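Long-range contact in protein UL16 (Human herpesvirus 5 strain ad169, PDB 2WY3), which helps cytomegalovirus evade immunity by sequestering host ligands of the NK-cell receptor KLRK1, including ULBP1, ULBP2 and MICB, inside the infected cell: residues N9-R13 against C117-T122. Where two conformers were deposited one is given. Residue numbers count along the deposited sequence, not the author numbering.
Sequences NSTCR and CENGTT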
ATOM      1  N   ASN B   9       5.994  13.128 -26.476  1.00 31.34           N
ATOM      2  CA  ASN B   9       6.120  12.455 -27.765  1.00 34.50           C
ATOM      3  C   ASN B   9       6.373  10.961 -27.595  1.00 42.04           C
ATOM      4  O   ASN B   9       7.103  10.345 -28.374  1.00 44.94           O
ATOM      5  CB  ASN B   9       7.231  13.090 -28.606  1.00 43.60           C
ATOM      6  CG  ASN B   9       7.145  12.702 -30.069  1.00 60.04           C
ATOM      7  OD1 ASN B   9       6.076  12.346 -30.568  1.00 64.89           O
ATOM      8  ND2 ASN B   9       8.274  12.765 -30.766  1.00 65.47           N
ATOM      9  N   SER B  10       5.775  10.379 -26.563  1.00 34.63           N
ATOM     10  CA  SER B  10       5.936   8.959 -26.315  1.00 28.80           C
ATOM     11  C   SER B  10       4.574   8.304 -26.174  1.00 37.74           C
ATOM     12  O   SER B  10       4.094   8.069 -25.067  1.00 35.39           O
ATOM     13  CB  SER B  10       6.775   8.724 -25.062  1.00 34.53           C
ATOM     14  OG  SER B  10       6.917   7.343 -24.810  1.00 38.99           O
ATOM     15  N   THR B  11       3.946   8.026 -27.309  0.57 32.58           N
ATOM     16  CA  THR B  11       2.638   7.390 -27.327  0.57 30.23           C
ATOM     17  C   THR B  11       2.770   6.018 -27.967  0.57 29.58           C
ATOM     18  O   THR B  11       3.557   5.838 -28.893  0.57 28.81           O
ATOM     19  CB  THR B  11       1.625   8.225 -28.130  0.57 33.11           C
ATOM     20  OG1 THR B  11       1.478   9.514 -27.519  0.57 33.40           O
ATOM     21  CG2 THR B  11       0.269   7.525 -28.174  0.57 29.51           C
ATOM     22  N   CYS B  12       2.013   5.046 -27.472  1.00 27.60           N
ATOM     23  CA  CYS B  12       2.064   3.736 -28.069  0.56 27.59           C
ATOM     24  C   CYS B  12       0.664   3.145 -28.226  1.00 27.74           C
ATOM     25  O   CYS B  12      -0.223   3.333 -27.405  1.00 29.44           O
ATOM     26  CB  CYS B  12       3.075   2.823 -27.342  0.56 31.68           C
ATOM     27  SG  CYS B  12       2.714   2.171 -25.676  0.56 39.96           S
ATOM     28  N   ARG B  13       0.455   2.487 -29.359  1.00 26.93           N
ATOM     29  CA  ARG B  13      -0.834   1.842 -29.600  1.00 31.36           C
ATOM     30  C   ARG B  13      -0.787   0.453 -28.971  1.00 29.52           C
ATOM     31  O   ARG B  13       0.068  -0.360 -29.317  1.00 32.22           O
ATOM     32  CB  ARG B  13      -1.120   1.741 -31.098  1.00 40.95           C
ATOM     33  CG  ARG B  13      -2.412   1.014 -31.447  1.00 48.72           C
ATOM     34  CD  ARG B  13      -3.633   1.848 -31.113  1.00 58.62           C
ATOM     35  NE  ARG B  13      -3.508   3.213 -31.618  1.00 71.21           N
ATOM     36  CZ  ARG B  13      -3.769   3.578 -32.869  1.00 80.89           C
ATOM     37  NH1 ARG B  13      -4.169   2.679 -33.759  1.00 81.57           N
ATOM     38  NH2 ARG B  13      -3.625   4.846 -33.232  1.00 81.93           N
ATOM     39  N   CYS B 117       4.437   3.278 -21.627  0.73 19.32           N
ATOM     40  CA  CYS B 117       5.008   3.551 -22.938  0.73 20.00           C
ATOM     41  C   CYS B 117       6.364   4.237 -22.788  0.73 22.76           C
ATOM     42  O   CYS B 117       6.475   5.244 -22.097  0.73 28.35           O
ATOM     43  CB  CYS B 117       4.051   4.436 -23.732  0.73 21.20           C
ATOM     44  SG  CYS B 117       4.546   4.737 -25.435  0.73 28.72           S
ATOM     45  N   GLU B 118       7.392   3.691 -23.427  1.00 24.96           N
ATOM     46  CA  GLU B 118       8.702   4.325 -23.404  1.00 34.04           C
ATOM     47  C   GLU B 118       9.237   4.377 -24.832  1.00 33.59           C
ATOM     48  O   GLU B 118       9.245   3.366 -25.538  1.00 32.84           O
ATOM     49  CB  GLU B 118       9.666   3.567 -22.489  1.00 38.85           C
ATOM     50  CG  GLU B 118      11.097   4.103 -22.558  1.00 45.17           C
ATOM     51  CD  GLU B 118      12.128   3.160 -21.952  1.00 45.16           C
ATOM     52  OE1 GLU B 118      11.744   2.251 -21.184  1.00 47.62           O
ATOM     53  OE2 GLU B 118      13.331   3.331 -22.246  1.00 50.03           O
ATOM     54  N   ASN B 119       9.659   5.559 -25.266  1.00 42.19           N
ATOM     55  CA  ASN B 119      10.144   5.725 -26.630  1.00 43.64           C
ATOM     56  C   ASN B 119       9.164   5.146 -27.639  1.00 39.37           C
ATOM     57  O   ASN B 119       9.575   4.573 -28.647  1.00 41.95           O
ATOM     58  CB  ASN B 119      11.505   5.042 -26.809  1.00 55.00           C
ATOM     59  CG  ASN B 119      12.572   5.610 -25.900  1.00 57.99           C
ATOM     60  OD1 ASN B 119      12.376   6.650 -25.266  1.00 57.21           O
ATOM     61  ND2 ASN B 119      13.717   4.927 -25.829  1.00 51.42           N
ATOM     62  N   GLY B 120       7.869   5.267 -27.358  1.00 32.81           N
ATOM     63  CA  GLY B 120       6.861   4.794 -28.287  1.00 33.10           C
ATOM     64  C   GLY B 120       6.730   3.285 -28.406  1.00 35.10           C
ATOM     65  O   GLY B 120       6.141   2.784 -29.368  1.00 36.04           O
ATOM     66  N   THR B 121       7.274   2.555 -27.437  1.00 31.43           N
ATOM     67  CA  THR B 121       7.060   1.112 -27.366  1.00 32.44           C
ATOM     68  C   THR B 121       6.451   0.710 -26.021  1.00 23.25           C
ATOM     69  O   THR B 121       6.725   1.330 -24.998  1.00 25.80           O
ATOM     70  CB  THR B 121       8.367   0.326 -27.571  1.00 46.32           C
ATOM     71  OG1 THR B 121       8.079  -1.077 -27.619  1.00 53.61           O
ATOM     72  CG2 THR B 121       9.339   0.595 -26.435  1.00 49.58           C
ATOM     73  N   THR B 122       5.623  -0.327 -26.034  1.00 25.81           N
ATOM     74  CA  THR B 122       5.004  -0.818 -24.807  1.00 22.92           C
ATOM     75  C   THR B 122       6.012  -1.553 -23.923  1.00 21.11           C
ATOM     76  O   THR B 122       6.701  -2.476 -24.374  1.00 20.99           O
ATOM     77  CB  THR B 122       3.808  -1.735 -25.128  1.00 28.01           C
ATOM     78  OG1 THR B 122       2.850  -1.002 -25.904  1.00 32.80           O
ATOM     79  CG2 THR B 122       3.148  -2.211 -23.853  1.00 22.29           C
TER
HETATM   80  O   HOH W   1       5.008   7.626 -21.912  1.00 57.45           O
HETATM   81  O   HOH W   2       2.862  -0.076 -28.370  1.00 54.17           O
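Water carries the shortest polar links: one lies 3.0 Å from Arg13 O and 2.6 Å from Thr122 OG1, another 2.8 Å from Cys117 O and, weakly, 3.3 Å from Ser10 O. The direct hydrogen bonds are weak, among them Gly120 N to Ser10 OG at 3.4 Å. Ser10 OG sits over a hairpin, a type I' Asn119-Gly120 turn closed by Glu118 N to Thr121 O and Thr121 N to Glu118 O, both 2.9 Å, which joins strands 110-118 and 121-131 of the immunoglobulin-like domain. Gly120 CA makes a CH···O contact with Thr11 O at 3.5 Å. Arg13 points away, salt-bridged to Asp2 on strand 2-3, the antiparallel partner of strand 10-13. Cys12 and Cys117 are the buried centre of the contact. They form a disulfide in this crystal, yet both have two conformers, and in the given one Cys12 SG and Cys117 SG are 3.2 Å apart, too far for a bond. With so few direct polar links, that disulfide is probably what ties strand 10-13 to the hairpin.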